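Long-range contacts in thioredoxin-like fold domain-containing protein (Paracoccus denitrificans, PDB 3DML), which acts as a periplasmic thiol-disulfide oxidoreductase of the thioredoxin fold, with a probable role in chemotrophic sulfur oxidation: residues L23-P28 with R72-T77; A34-E39 with E93-E98; L68-P73 with D86-R91; A41-L46 with F100-L105. All blocks are in the same frame, centred on the assembly; numbering follows the deposited sequence. Where two conformers were deposited one is given.

Contact 1. Residues L23-P28 with R72-T77; sequences LMFEQP and RPVTFT
Glu26 CA and Thr77 CA approach to 5.3 Å where the end of strand 20-26 passes the loop before strand 79-84, the touching parts running 59° apart. In this thioredoxin fold the strand leads on toward the CxxC pair, Cys30 and Cys33, and the side chain of Thr77 touches both cysteines. Phe25 and Val74 form the apolar half of the contact. Val74 CG2 sits over the centre of the Phe25 ring, 3.5 Å above its plane, in a CH-pi contact, while Val74 CG1 packs on Phe25 CB at 3.7 Å. Leu58, Leu64 and Val81 also pack on Phe25. Gln27 and Thr77 form the polar half. Gln27 NE2 donates to Thr77 OG1 at 2.9 Å; the bond is nearly straight and lies in the amide plane. The other end of the amide, Gln27 OE1, takes a hydrogen bond from Arg61 NH1, so both ends of the amide are bonded, which fixes its rotation. An alanine in place of Gln27 would probably leave Thr77 OG1 without this donor and Arg61 NH1 without this acceptor. Thr77 CG2 turns to the strand backbone, 3.6 Å from Phe25 O and 3.7 Å from Glu26 C.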
loop_
_atom_site.group_PDB
_atom_site.type_symbol
_atom_site.label_atom_id
_atom_site.label_comp_id
_atom_site.label_asym_id
_atom_site.label_seq_id
_atom_site.Cartn_x
_atom_site.Cartn_y
_atom_site.Cartn_z
ATOM N N LEU A 23 -2.872 0.856 -2.360
ATOM C CA LEU A 23 -2.493 -0.174 -3.298
ATOM C C LEU A 23 -1.259 -0.868 -2.785
ATOM O O LEU A 23 -0.255 -0.215 -2.445
ATOM C CB LEU A 23 -2.173 0.436 -4.660
ATOM C CG LEU A 23 -3.291 1.206 -5.327
ATOM C CD1 LEU A 23 -2.774 1.722 -6.672
ATOM C CD2 LEU A 23 -4.513 0.319 -5.513
HETATM N N MSE A 24 -1.324 -2.186 -2.739
HETATM C CA MSE A 24 -0.179 -2.970 -2.354
HETATM C C MSE A 24 0.314 -3.750 -3.563
HETATM O O MSE A 24 -0.413 -4.597 -4.099
HETATM C CB MSE A 24 -0.557 -3.920 -1.233
HETATM C CG MSE A 24 0.543 -4.894 -0.933
HETATM SE SE MSE A 24 0.024 -6.179 0.408
HETATM C CE MSE A 24 1.841 -6.791 0.723
ATOM N N PHE A 25 1.542 -3.461 -3.985
ATOM C CA PHE A 25 2.133 -4.113 -5.139
ATOM C C PHE A 25 2.986 -5.288 -4.713
ATOM O O PHE A 25 3.878 -5.143 -3.870
ATOM C CB PHE A 25 2.934 -3.109 -5.979
ATOM C CG PHE A 25 2.069 -2.137 -6.708
ATOM C CD1 PHE A 25 1.621 -2.425 -7.997
ATOM C CD2 PHE A 25 1.668 -0.946 -6.096
ATOM C CE1 PHE A 25 0.805 -1.514 -8.676
ATOM C CE2 PHE A 25 0.854 -0.033 -6.761
ATOM C CZ PHE A 25 0.407 -0.306 -8.048
ATOM N N GLU A 26 2.698 -6.443 -5.313
ATOM C CA GLU A 26 3.334 -7.722 -4.969
ATOM C C GLU A 26 3.936 -8.405 -6.185
ATOM O O GLU A 26 3.726 -7.966 -7.317
ATOM C CB GLU A 26 2.284 -8.676 -4.399
ATOM C CG GLU A 26 1.580 -8.189 -3.167
ATOM C CD GLU A 26 1.043 -9.340 -2.347
ATOM O OE1 GLU A 26 1.062 -9.240 -1.107
ATOM O OE2 GLU A 26 0.608 -10.349 -2.943
ATOM N N GLN A 27 4.695 -9.480 -5.956
ATOM C CA GLN A 27 5.150 -10.362 -7.030
ATOM C C GLN A 27 5.378 -11.744 -6.438
ATOM O O GLN A 27 5.498 -11.868 -5.213
ATOM C CB GLN A 27 6.438 -9.856 -7.682
ATOM C CG GLN A 27 7.715 -9.900 -6.807
ATOM C CD GLN A 27 8.893 -9.338 -7.562
ATOM O OE1 GLN A 27 9.261 -9.858 -8.624
ATOM N NE2 GLN A 27 9.488 -8.258 -7.040
ATOM N N PRO A 28 5.395 -12.787 -7.292
ATOM C CA PRO A 28 5.661 -14.144 -6.826
ATOM C C PRO A 28 6.984 -14.277 -6.104
ATOM O O PRO A 28 7.999 -13.670 -6.499
ATOM C CB PRO A 28 5.677 -14.963 -8.129
ATOM C CG PRO A 28 4.767 -14.229 -9.016
ATOM C CD PRO A 28 5.102 -12.776 -8.737
ATOM N N ARG A 72 5.419 7.551 -10.221
ATOM C CA ARG A 72 6.571 6.898 -10.805
ATOM C C ARG A 72 6.282 5.402 -10.814
ATOM O O ARG A 72 5.353 4.964 -10.132
ATOM C CB ARG A 72 7.847 7.229 -10.014
ATOM C CG ARG A 72 7.767 6.977 -8.518
ATOM C CD ARG A 72 9.127 7.350 -7.891
ATOM N NE ARG A 72 9.144 7.204 -6.440
ATOM C CZ ARG A 72 9.656 6.162 -5.787
ATOM N NH1 ARG A 72 10.166 5.120 -6.446
ATOM N NH2 ARG A 72 9.630 6.152 -4.460
ATOM N N PRO A 73 7.041 4.625 -11.617
ATOM C CA PRO A 73 6.780 3.185 -11.667
ATOM C C PRO A 73 6.971 2.492 -10.315
ATOM O O PRO A 73 7.654 3.015 -9.423
ATOM C CB PRO A 73 7.805 2.653 -12.672
ATOM C CG PRO A 73 8.642 3.785 -13.112
ATOM C CD PRO A 73 8.051 5.059 -12.607
ATOM N N VAL A 74 6.335 1.342 -10.152
ATOM C CA VAL A 74 6.616 0.504 -8.976
ATOM C C VAL A 74 7.818 -0.381 -9.317
ATOM O O VAL A 74 7.761 -1.148 -10.281
ATOM C CB VAL A 74 5.429 -0.397 -8.613
ATOM C CG1 VAL A 74 5.788 -1.318 -7.443
ATOM C CG2 VAL A 74 4.239 0.476 -8.250
ATOM N N THR A 75 8.886 -0.286 -8.528
ATOM C CA THR A 75 10.111 -0.998 -8.851
ATOM C C THR A 75 10.561 -1.944 -7.724
ATOM O O THR A 75 11.577 -2.662 -7.872
ATOM C CB THR A 75 11.226 0.004 -9.173
ATOM O OG1 THR A 75 11.327 0.947 -8.100
ATOM C CG2 THR A 75 10.886 0.780 -10.473
ATOM N N PHE A 76 9.799 -1.970 -6.629
ATOM C CA PHE A 76 10.178 -2.711 -5.434
ATOM C C PHE A 76 8.911 -3.329 -4.905
ATOM O O PHE A 76 7.861 -2.717 -4.997
ATOM C CB PHE A 76 10.775 -1.782 -4.358
ATOM C CG PHE A 76 11.325 -2.524 -3.168
ATOM C CD1 PHE A 76 12.659 -2.943 -3.153
ATOM C CD2 PHE A 76 10.511 -2.803 -2.067
ATOM C CE1 PHE A 76 13.166 -3.649 -2.029
ATOM C CE2 PHE A 76 11.009 -3.502 -0.948
ATOM C CZ PHE A 76 12.325 -3.933 -0.945
ATOM N N THR A 77 8.981 -4.569 -4.432
ATOM C CA THR A 77 7.846 -5.156 -3.713
ATOM C C THR A 77 8.272 -5.606 -2.301
ATOM O O THR A 77 9.364 -6.149 -2.137
ATOM C CB THR A 77 7.259 -6.375 -4.451
ATOM O OG1 THR A 77 8.262 -7.383 -4.580
ATOM C CG2 THR A 77 6.749 -5.991 -5.846
#

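Contact 2. Residues A34-E39 with E93-E98; sequences ARWDAE and EGYPGE
The Tyr95 ring has Trp36 on one face and the backbone N of Gly97 on the opposite face. Trp36 presents its edge: Trp36 CD1 stands 3.7 Å above the tyrosine plane, toward the rim, and the two rings are T-shaped with planes at 87°. Trp36 CB adds a CH-pi contact to the same ring. Arg35 CB lies at the ring edge, 3.9 Å from Tyr95 CE2. Tyr95 CG is anti to the backbone N (chi1 175°), which starts the ring toward the helix. Helix 31-39, with the CxxC pair of the thioredoxin fold at its start (Cys30 just before it, Cys33 in its first turn), is here packed against the link between strand 87-93 and helix 98-112. Gly97 is the N-cap residue of the latter helix. The hydroxyl makes a short bond, Tyr95 OH donating to Glu39 OE1 at 2.5 Å, on the anti side of the carboxylate. Water 2 donates to the same oxygen and accepts from Glu98 N at 2.8 Å. A phenylalanine in place of Tyr95 would probably leave Glu39 OE1 without its hydroxyl partner. Glu39 OE1 and Glu98 OE2 are 4.8 Å apart, so the two carboxylates may raise each other's pKa. Water 1 donates to Tyr95 O at 2.8 Å and makes a weak bond with Arg35 NH1.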
loop_
_atom_site.group_PDB
_atom_site.type_symbol
_atom_site.label_atom_id
_atom_site.label_comp_id
_atom_site.label_asym_id
_atom_site.label_seq_id
_atom_site.Cartn_x
_atom_site.Cartn_y
_atom_site.Cartn_z
ATOM N N ALA A 34 4.732 -11.654 1.765
ATOM C CA ALA A 34 4.123 -12.732 2.555
ATOM C C ALA A 34 4.135 -12.392 4.053
ATOM O O ALA A 34 3.175 -12.719 4.786
ATOM C CB ALA A 34 4.843 -14.038 2.296
ATOM N N ARG A 35 5.209 -11.748 4.524
ATOM C CA ARG A 35 5.236 -11.290 5.918
ATOM C C ARG A 35 4.158 -10.274 6.234
ATOM O O ARG A 35 3.502 -10.367 7.261
ATOM C CB ARG A 35 6.578 -10.693 6.302
ATOM C CG ARG A 35 7.665 -11.721 6.480
ATOM C CD ARG A 35 8.861 -11.019 7.150
ATOM N NE ARG A 35 10.052 -11.855 7.130
ATOM C CZ ARG A 35 11.239 -11.443 7.552
ATOM N NH1 ARG A 35 11.383 -10.212 8.025
ATOM N NH2 ARG A 35 12.274 -12.262 7.499
ATOM N N TRP A 36 3.945 -9.321 5.338
ATOM C CA TRP A 36 2.913 -8.306 5.556
ATOM C C TRP A 36 1.532 -8.969 5.547
ATOM O O TRP A 36 0.666 -8.627 6.375
ATOM C CB TRP A 36 2.956 -7.248 4.457
ATOM C CG TRP A 36 2.054 -6.062 4.737
ATOM C CD1 TRP A 36 2.371 -4.949 5.442
ATOM C CD2 TRP A 36 0.699 -5.900 4.318
ATOM N NE1 TRP A 36 1.306 -4.081 5.476
ATOM C CE2 TRP A 36 0.265 -4.640 4.781
ATOM C CE3 TRP A 36 -0.186 -6.689 3.574
ATOM C CZ2 TRP A 36 -1.024 -4.147 4.535
ATOM C CZ3 TRP A 36 -1.489 -6.188 3.325
ATOM C CH2 TRP A 36 -1.885 -4.937 3.824
ATOM N N ASP A 37 1.333 -9.881 4.590
ATOM C CA ASP A 37 0.069 -10.656 4.485
ATOM C C ASP A 37 -0.240 -11.440 5.763
ATOM O O ASP A 37 -1.390 -11.542 6.154
ATOM C CB ASP A 37 0.073 -11.621 3.286
ATOM C CG ASP A 37 0.010 -10.913 1.939
ATOM O OD1 ASP A 37 -0.421 -9.742 1.838
ATOM O OD2 ASP A 37 0.416 -11.547 0.947
ATOM N N ALA A 38 0.779 -11.987 6.415
ATOM C CA ALA A 38 0.596 -12.715 7.668
ATOM C C ALA A 38 0.439 -11.791 8.872
ATOM O O ALA A 38 -0.293 -12.114 9.809
ATOM C CB ALA A 38 1.764 -13.659 7.910
ATOM N N GLU A 39 1.145 -10.661 8.869
ATOM C CA GLU A 39 1.272 -9.850 10.073
ATOM C C GLU A 39 0.292 -8.697 10.132
ATOM O O GLU A 39 -0.350 -8.475 11.172
ATOM C CB GLU A 39 2.695 -9.308 10.218
ATOM C CG GLU A 39 3.679 -10.401 10.529
ATOM C CD GLU A 39 5.135 -10.006 10.401
ATOM O OE1 GLU A 39 5.482 -8.790 10.345
ATOM O OE2 GLU A 39 5.949 -10.958 10.381
ATOM N N GLU A 93 7.789 2.188 0.513
ATOM C CA GLU A 93 8.396 1.047 -0.158
ATOM C C GLU A 93 9.044 0.152 0.893
ATOM O O GLU A 93 9.864 0.616 1.684
ATOM C CB GLU A 93 9.408 1.503 -1.226
ATOM C CG GLU A 93 8.752 2.400 -2.321
ATOM C CD GLU A 93 9.744 2.902 -3.374
ATOM O OE1 GLU A 93 10.821 3.387 -2.978
ATOM O OE2 GLU A 93 9.425 2.866 -4.602
ATOM N N GLY A 94 8.674 -1.120 0.868
ATOM C CA GLY A 94 9.212 -2.136 1.779
ATOM C C GLY A 94 8.358 -2.349 3.028
ATOM O O GLY A 94 7.379 -1.625 3.271
ATOM N N TYR A 95 8.735 -3.364 3.799
ATOM C CA TYR A 95 8.034 -3.728 5.018
ATOM C C TYR A 95 9.053 -4.168 6.083
ATOM O O TYR A 95 9.290 -5.364 6.278
ATOM C CB TYR A 95 6.965 -4.805 4.749
ATOM C CG TYR A 95 6.310 -5.278 6.032
ATOM C CD1 TYR A 95 5.685 -4.370 6.892
ATOM C CD2 TYR A 95 6.336 -6.637 6.394
ATOM C CE1 TYR A 95 5.094 -4.792 8.103
ATOM C CE2 TYR A 95 5.739 -7.075 7.597
ATOM C CZ TYR A 95 5.128 -6.132 8.438
ATOM O OH TYR A 95 4.572 -6.536 9.624
ATOM N N PRO A 96 9.689 -3.192 6.748
ATOM C CA PRO A 96 10.663 -3.533 7.804
ATOM C C PRO A 96 10.033 -3.990 9.127
ATOM O O PRO A 96 10.756 -4.427 10.032
ATOM C CB PRO A 96 11.468 -2.237 8.002
ATOM C CG PRO A 96 10.903 -1.223 7.045
ATOM C CD PRO A 96 9.583 -1.739 6.531
ATOM N N GLY A 97 8.707 -3.945 9.232
ATOM C CA GLY A 97 8.021 -4.580 10.354
ATOM C C GLY A 97 6.821 -3.768 10.757
ATOM O O GLY A 97 6.641 -2.660 10.269
ATOM N N GLU A 98 6.012 -4.309 11.673
ATOM C CA GLU A 98 4.730 -3.711 12.004
ATOM C C GLU A 98 4.893 -2.295 12.466
ATOM O O GLU A 98 4.137 -1.430 12.038
ATOM C CB GLU A 98 3.988 -4.500 13.099
ATOM C CG GLU A 98 3.496 -5.860 12.642
ATOM C CD GLU A 98 2.794 -6.648 13.742
ATOM O OE1 GLU A 98 3.095 -6.430 14.936
ATOM O OE2 GLU A 98 1.950 -7.512 13.403
HETATM O O HOH W 1 9.549 -7.465 8.177
HETATM O O HOH W 2 6.712 -6.886 12.556
HETATM O O HOH W 3 0.512 -9.434 13.819
#

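Contact 3. Residues L68-P73 with D86-R91; sequences LELARP and DVESGR
Arg91 reaches the backbone of Arg72 and Pro73 through two turns in its side chain: CG lies between the backbone N and the carbonyl carbon (chi1 70°), and the chain bends at chi3 (65°), which sets NE. The guanidinium then grips Glu88 side-on. Arg91 NE donates to Glu88 OE2 at 2.8 Å and Arg91 NH2 to Glu88 OE1 at 2.9 Å, both nearly straight and close to the guanidinium plane. Arg91 NH2 also binds Arg72 O at 2.7 Å, and Arg91 NH1 binds Pro73 O at 3.1 Å; each donor lies above the carbonyl plane it meets. Glu88 OE1 takes a second bond from Ala71 N at 2.8 Å, from above the carboxylate. The carboxylate probably offsets the charge of Arg91 and, through Ala71 N, also holds the loop. The Arg72 guanidinium stacks on that of Arg91, planes 26° apart, with Arg72 NH1 3.8 Å from Arg91 NH1. Glu93, salt-bridged to Arg72, probably eases this repulsion. The backbones join at a single beta bridge, Glu69 with Val87: Glu69 N donates to Asp86 O at 2.7 Å, and Glu88 N to Glu69 O. Strand 87-93 is an outermost strand of the sheet in this chain, and the loop bridges to its outer edge. On its inner side a classic bulge at Ser89 and Gly90 faces Leu82 of strand 79-84; Leu68 and Leu70 pack on Met83 there.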
loop_
_atom_site.group_PDB
_atom_site.type_symbol
_atom_site.label_atom_id
_atom_site.label_comp_id
_atom_site.label_asym_id
_atom_site.label_seq_id
_atom_site.Cartn_x
_atom_site.Cartn_y
_atom_site.Cartn_z
ATOM N N LEU A 68 -5.785 4.836 -13.181
ATOM C CA LEU A 68 -4.940 4.970 -11.994
ATOM C C LEU A 68 -3.656 5.705 -12.357
ATOM O O LEU A 68 -2.927 5.284 -13.250
ATOM C CB LEU A 68 -4.624 3.582 -11.404
ATOM C CG LEU A 68 -5.076 3.124 -10.010
ATOM C CD1 LEU A 68 -6.493 3.482 -9.641
ATOM C CD2 LEU A 68 -4.855 1.625 -9.844
ATOM N N GLU A 69 -3.380 6.814 -11.678
ATOM C CA GLU A 69 -2.215 7.635 -12.025
ATOM C C GLU A 69 -1.145 7.564 -10.922
ATOM O O GLU A 69 -1.349 8.095 -9.823
ATOM C CB GLU A 69 -2.627 9.097 -12.237
ATOM C CG GLU A 69 -3.890 9.276 -13.084
ATOM C CD GLU A 69 -3.632 9.017 -14.553
ATOM O OE1 GLU A 69 -2.522 9.331 -15.027
ATOM O OE2 GLU A 69 -4.542 8.507 -15.242
ATOM N N LEU A 70 -0.034 6.900 -11.220
ATOM C CA LEU A 70 1.107 6.865 -10.306
ATOM C C LEU A 70 2.151 7.942 -10.600
ATOM O O LEU A 70 2.372 8.306 -11.769
ATOM C CB LEU A 70 1.808 5.504 -10.355
ATOM C CG LEU A 70 1.012 4.233 -10.030
ATOM C CD1 LEU A 70 1.917 3.018 -10.039
ATOM C CD2 LEU A 70 0.312 4.340 -8.680
ATOM N N ALA A 71 2.857 8.369 -9.548
ATOM C CA ALA A 71 3.905 9.402 -9.684
ATOM C C ALA A 71 5.166 8.850 -10.388
ATOM O O ALA A 71 5.926 9.591 -11.025
ATOM C CB ALA A 71 4.265 9.926 -8.317
ATOM N N ARG A 72 5.419 7.551 -10.221
ATOM C CA ARG A 72 6.571 6.898 -10.805
ATOM C C ARG A 72 6.282 5.402 -10.814
ATOM O O ARG A 72 5.353 4.964 -10.132
ATOM C CB ARG A 72 7.847 7.229 -10.014
ATOM C CG ARG A 72 7.767 6.977 -8.518
ATOM C CD ARG A 72 9.127 7.350 -7.891
ATOM N NE ARG A 72 9.144 7.204 -6.440
ATOM C CZ ARG A 72 9.656 6.162 -5.787
ATOM N NH1 ARG A 72 10.166 5.120 -6.446
ATOM N NH2 ARG A 72 9.630 6.152 -4.460
ATOM N N PRO A 73 7.041 4.625 -11.617
ATOM C CA PRO A 73 6.780 3.185 -11.667
ATOM C C PRO A 73 6.971 2.492 -10.315
ATOM O O PRO A 73 7.654 3.015 -9.423
ATOM C CB PRO A 73 7.805 2.653 -12.672
ATOM C CG PRO A 73 8.642 3.785 -13.112
ATOM C CD PRO A 73 8.051 5.059 -12.607
ATOM N N ASP A 86 -8.038 8.921 -7.993
ATOM C CA ASP A 86 -7.302 8.085 -8.937
ATOM C C ASP A 86 -5.820 8.446 -9.036
ATOM O O ASP A 86 -5.169 8.045 -9.992
ATOM C CB ASP A 86 -7.939 8.184 -10.325
ATOM C CG ASP A 86 -9.378 7.695 -10.350
ATOM O OD1 ASP A 86 -9.713 6.687 -9.669
ATOM O OD2 ASP A 86 -10.181 8.330 -11.072
ATOM N N VAL A 87 -5.302 9.192 -8.056
ATOM C CA VAL A 87 -3.945 9.737 -8.164
ATOM C C VAL A 87 -3.112 9.472 -6.915
ATOM O O VAL A 87 -3.572 9.644 -5.782
ATOM C CB VAL A 87 -3.925 11.253 -8.549
ATOM C CG1 VAL A 87 -4.385 12.147 -7.402
ATOM C CG2 VAL A 87 -2.542 11.665 -8.997
ATOM N N GLU A 88 -1.877 9.044 -7.142
ATOM C CA GLU A 88 -0.969 8.762 -6.058
ATOM C C GLU A 88 -0.785 10.003 -5.190
ATOM O O GLU A 88 -0.478 11.093 -5.707
ATOM C CB GLU A 88 0.384 8.326 -6.590
ATOM C CG GLU A 88 1.447 8.201 -5.480
ATOM C CD GLU A 88 2.673 7.419 -5.914
ATOM O OE1 GLU A 88 2.730 6.975 -7.081
ATOM O OE2 GLU A 88 3.576 7.229 -5.073
ATOM N N SER A 89 -0.946 9.818 -3.883
ATOM C CA SER A 89 -0.655 10.877 -2.915
ATOM C C SER A 89 0.740 10.672 -2.319
ATOM O O SER A 89 1.489 11.629 -2.118
ATOM C CB SER A 89 -1.728 10.904 -1.805
ATOM O OG SER A 89 -1.398 11.849 -0.794
ATOM N N GLY A 90 1.098 9.425 -2.024
ATOM C CA GLY A 90 2.416 9.142 -1.461
ATOM C C GLY A 90 2.578 7.643 -1.437
ATOM O O GLY A 90 1.645 6.923 -1.783
ATOM N N ARG A 91 3.753 7.167 -1.035
ATOM C CA ARG A 91 3.988 5.725 -1.000
ATOM C C ARG A 91 4.990 5.334 0.069
ATOM O O ARG A 91 5.797 6.151 0.520
ATOM C CB ARG A 91 4.457 5.209 -2.382
ATOM C CG ARG A 91 5.869 5.642 -2.776
ATOM C CD ARG A 91 6.316 4.881 -4.044
ATOM N NE ARG A 91 5.497 5.218 -5.214
ATOM C CZ ARG A 91 5.674 4.692 -6.433
ATOM N NH1 ARG A 91 6.620 3.776 -6.629
ATOM N NH2 ARG A 91 4.878 5.058 -7.436
#

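Contact 4. Residues A41-L46 with F100-L105; sequences APQYPL and FFWPML
In this thioredoxin fold, helix 98-112 packs against the segment that joins helix 31-39 to helix 48-52, and Tyr44 of that segment fits against Phe101, Trp102 and Leu105. Tyr44 CG is anti to the backbone N (chi1 -168°), and the ring extends from there to the helix. Its CE1 meets the edge of Phe101, near the plane of that ring, with Tyr44 CE1 3.9 Å from Phe101 CE2. The two side chains cross at about a right angle. Trp102 comes in obliquely by the far corner of its six-membered ring: Trp102 CH2 lies 3.8 Å from Tyr44 CD1. Leu105 approaches tip to tip. Its CD2 sits in the plane of the tyrosine ring, at the edge, with Leu105 CD2 3.7 Å from Tyr44 OH. Phe101 CD2 lies over one face of Trp102, toward its rim. Leu22 of strand 20-26 touches Tyr44, Phe101 and Leu105, which ties the group to the sheet. The contact between the segments is made by van der Waals packing, largely of carbon atoms. The hydroxyl at the tip of Tyr44 has a hydrogen bond with Ala53 O, which probably offsets the cost of burying it beside a leucine methyl.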
loop_
_atom_site.group_PDB
_atom_site.type_symbol
_atom_site.label_atom_id
_atom_site.label_comp_id
_atom_site.label_asym_id
_atom_site.label_seq_id
_atom_site.Cartn_x
_atom_site.Cartn_y
_atom_site.Cartn_z
ATOM N N ALA A 41 -2.022 -7.720 7.253
ATOM C CA ALA A 41 -3.266 -7.903 6.477
ATOM C C ALA A 41 -4.498 -8.338 7.316
ATOM O O ALA A 41 -5.562 -7.775 7.156
ATOM C CB ALA A 41 -3.057 -8.867 5.295
ATOM N N PRO A 42 -4.348 -9.343 8.201
ATOM C CA PRO A 42 -5.525 -9.751 8.995
ATOM C C PRO A 42 -6.092 -8.611 9.879
ATOM O O PRO A 42 -7.320 -8.467 9.988
ATOM C CB PRO A 42 -4.988 -10.902 9.862
ATOM C CG PRO A 42 -3.696 -11.370 9.177
ATOM C CD PRO A 42 -3.137 -10.121 8.540
ATOM N N GLN A 43 -5.227 -7.792 10.489
ATOM C CA GLN A 43 -5.681 -6.688 11.349
ATOM C C GLN A 43 -6.176 -5.510 10.531
ATOM O O GLN A 43 -7.038 -4.756 10.968
ATOM C CB GLN A 43 -4.512 -6.143 12.199
ATOM C CG GLN A 43 -3.672 -7.198 12.833
ATOM C CD GLN A 43 -2.484 -6.605 13.568
ATOM O OE1 GLN A 43 -1.359 -6.531 13.025
ATOM N NE2 GLN A 43 -2.721 -6.175 14.807
ATOM N N TYR A 44 -5.599 -5.333 9.347
ATOM C CA TYR A 44 -5.740 -4.092 8.616
ATOM C C TYR A 44 -7.180 -3.539 8.454
ATOM O O TYR A 44 -7.450 -2.411 8.858
ATOM C CB TYR A 44 -4.988 -4.198 7.262
ATOM C CG TYR A 44 -4.855 -2.866 6.589
ATOM C CD1 TYR A 44 -3.862 -1.964 6.973
ATOM C CD2 TYR A 44 -5.734 -2.494 5.566
ATOM C CE1 TYR A 44 -3.743 -0.721 6.362
ATOM C CE2 TYR A 44 -5.634 -1.267 4.948
ATOM C CZ TYR A 44 -4.630 -0.376 5.339
ATOM O OH TYR A 44 -4.520 0.857 4.729
ATOM N N PRO A 45 -8.115 -4.321 7.878
ATOM C CA PRO A 45 -9.458 -3.738 7.704
ATOM C C PRO A 45 -10.244 -3.556 9.009
ATOM O O PRO A 45 -11.328 -2.975 8.998
ATOM C CB PRO A 45 -10.156 -4.757 6.779
ATOM C CG PRO A 45 -9.517 -6.054 7.105
ATOM C CD PRO A 45 -8.048 -5.694 7.325
ATOM N N LEU A 46 -9.687 -4.038 10.114
ATOM C CA LEU A 46 -10.318 -3.940 11.424
ATOM C C LEU A 46 -9.842 -2.747 12.245
ATOM O O LEU A 46 -10.335 -2.517 13.365
ATOM C CB LEU A 46 -10.063 -5.238 12.192
ATOM C CG LEU A 46 -10.457 -6.494 11.407
ATOM C CD1 LEU A 46 -10.069 -7.736 12.201
ATOM C CD2 LEU A 46 -11.927 -6.503 11.060
ATOM N N PHE A 100 7.002 -0.138 11.864
ATOM C CA PHE A 100 7.420 0.810 10.837
ATOM C C PHE A 100 6.228 1.158 9.963
ATOM O O PHE A 100 5.988 2.317 9.660
ATOM C CB PHE A 100 8.572 0.211 10.055
ATOM C CG PHE A 100 9.831 0.189 10.858
ATOM C CD1 PHE A 100 10.761 1.220 10.733
ATOM C CD2 PHE A 100 10.030 -0.805 11.821
ATOM C CE1 PHE A 100 11.907 1.233 11.521
ATOM C CE2 PHE A 100 11.175 -0.808 12.611
ATOM C CZ PHE A 100 12.110 0.223 12.464
ATOM N N PHE A 101 5.434 0.154 9.657
ATOM C CA PHE A 101 4.285 0.307 8.770
ATOM C C PHE A 101 3.272 1.308 9.283
ATOM O O PHE A 101 2.929 2.248 8.592
ATOM C CB PHE A 101 3.636 -1.067 8.490
ATOM C CG PHE A 101 2.462 -0.983 7.554
ATOM C CD1 PHE A 101 2.656 -0.821 6.174
ATOM C CD2 PHE A 101 1.171 -0.982 8.059
ATOM C CE1 PHE A 101 1.541 -0.732 5.297
ATOM C CE2 PHE A 101 0.064 -0.893 7.204
ATOM C CZ PHE A 101 0.255 -0.756 5.833
ATOM N N TRP A 102 2.766 1.111 10.500
ATOM C CA TRP A 102 1.678 1.955 10.983
ATOM C C TRP A 102 1.930 3.470 11.026
ATOM O O TRP A 102 1.121 4.244 10.494
ATOM C CB TRP A 102 1.163 1.461 12.347
ATOM C CG TRP A 102 0.573 0.069 12.331
ATOM C CD1 TRP A 102 1.047 -1.039 12.977
ATOM C CD2 TRP A 102 -0.632 -0.334 11.671
ATOM N NE1 TRP A 102 0.211 -2.114 12.742
ATOM C CE2 TRP A 102 -0.825 -1.702 11.948
ATOM C CE3 TRP A 102 -1.566 0.336 10.862
ATOM C CZ2 TRP A 102 -1.915 -2.424 11.439
ATOM C CZ3 TRP A 102 -2.640 -0.376 10.359
ATOM C CH2 TRP A 102 -2.809 -1.738 10.652
ATOM N N PRO A 103 3.021 3.918 11.671
ATOM C CA PRO A 103 3.209 5.374 11.742
ATOM C C PRO A 103 3.606 5.976 10.381
ATOM O O PRO A 103 3.317 7.150 10.115
ATOM C CB PRO A 103 4.356 5.551 12.775
ATOM C CG PRO A 103 5.066 4.274 12.803
ATOM C CD PRO A 103 4.093 3.181 12.361
HETATM N N MSE A 104 4.250 5.194 9.525
HETATM C CA MSE A 104 4.610 5.713 8.207
HETATM C C MSE A 104 3.381 5.837 7.326
HETATM O O MSE A 104 3.247 6.797 6.571
HETATM C CB MSE A 104 5.689 4.851 7.578
HETATM C CG MSE A 104 6.877 4.715 8.520
HETATM SE SE MSE A 104 8.411 3.924 7.702
HETATM C CE MSE A 104 7.700 2.223 7.018
ATOM N N LEU A 105 2.454 4.890 7.449
ATOM C CA LEU A 105 1.198 5.010 6.725
ATOM C C LEU A 105 0.404 6.204 7.265
ATOM O O LEU A 105 -0.173 6.994 6.503
ATOM C CB LEU A 105 0.378 3.724 6.866
ATOM C CG LEU A 105 -1.047 3.815 6.282
ATOM C CD1 LEU A 105 -1.031 4.054 4.762
ATOM C CD2 LEU A 105 -1.841 2.579 6.625
#

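How the contacts relate
Contact 1 touches the redox site through Thr77, which meets Cys30 and Cys33, the CxxC pair, reduced here but seen as a disulfide in another structure of the protein. Contact 2 lies on the helix at whose start this pair sits; its centre is about 13 Å from that of contact 1, and Phe76 CE2 packs on Gly94 CA at 3.5 Å. The centres of contacts 2 and 4 are about 9 Å apart, and the two share an aromatic core through Trp36 and Phe101. The centres of contacts 3 and 4 are about 20 Å apart, with no touch. Contact 3 shares Arg72 and Pro73 with contact 1. A salt bridge, Arg72 NH1 to Glu93 OE2 at 3.0 Å, ties contacts 1 and 3 to contact 2.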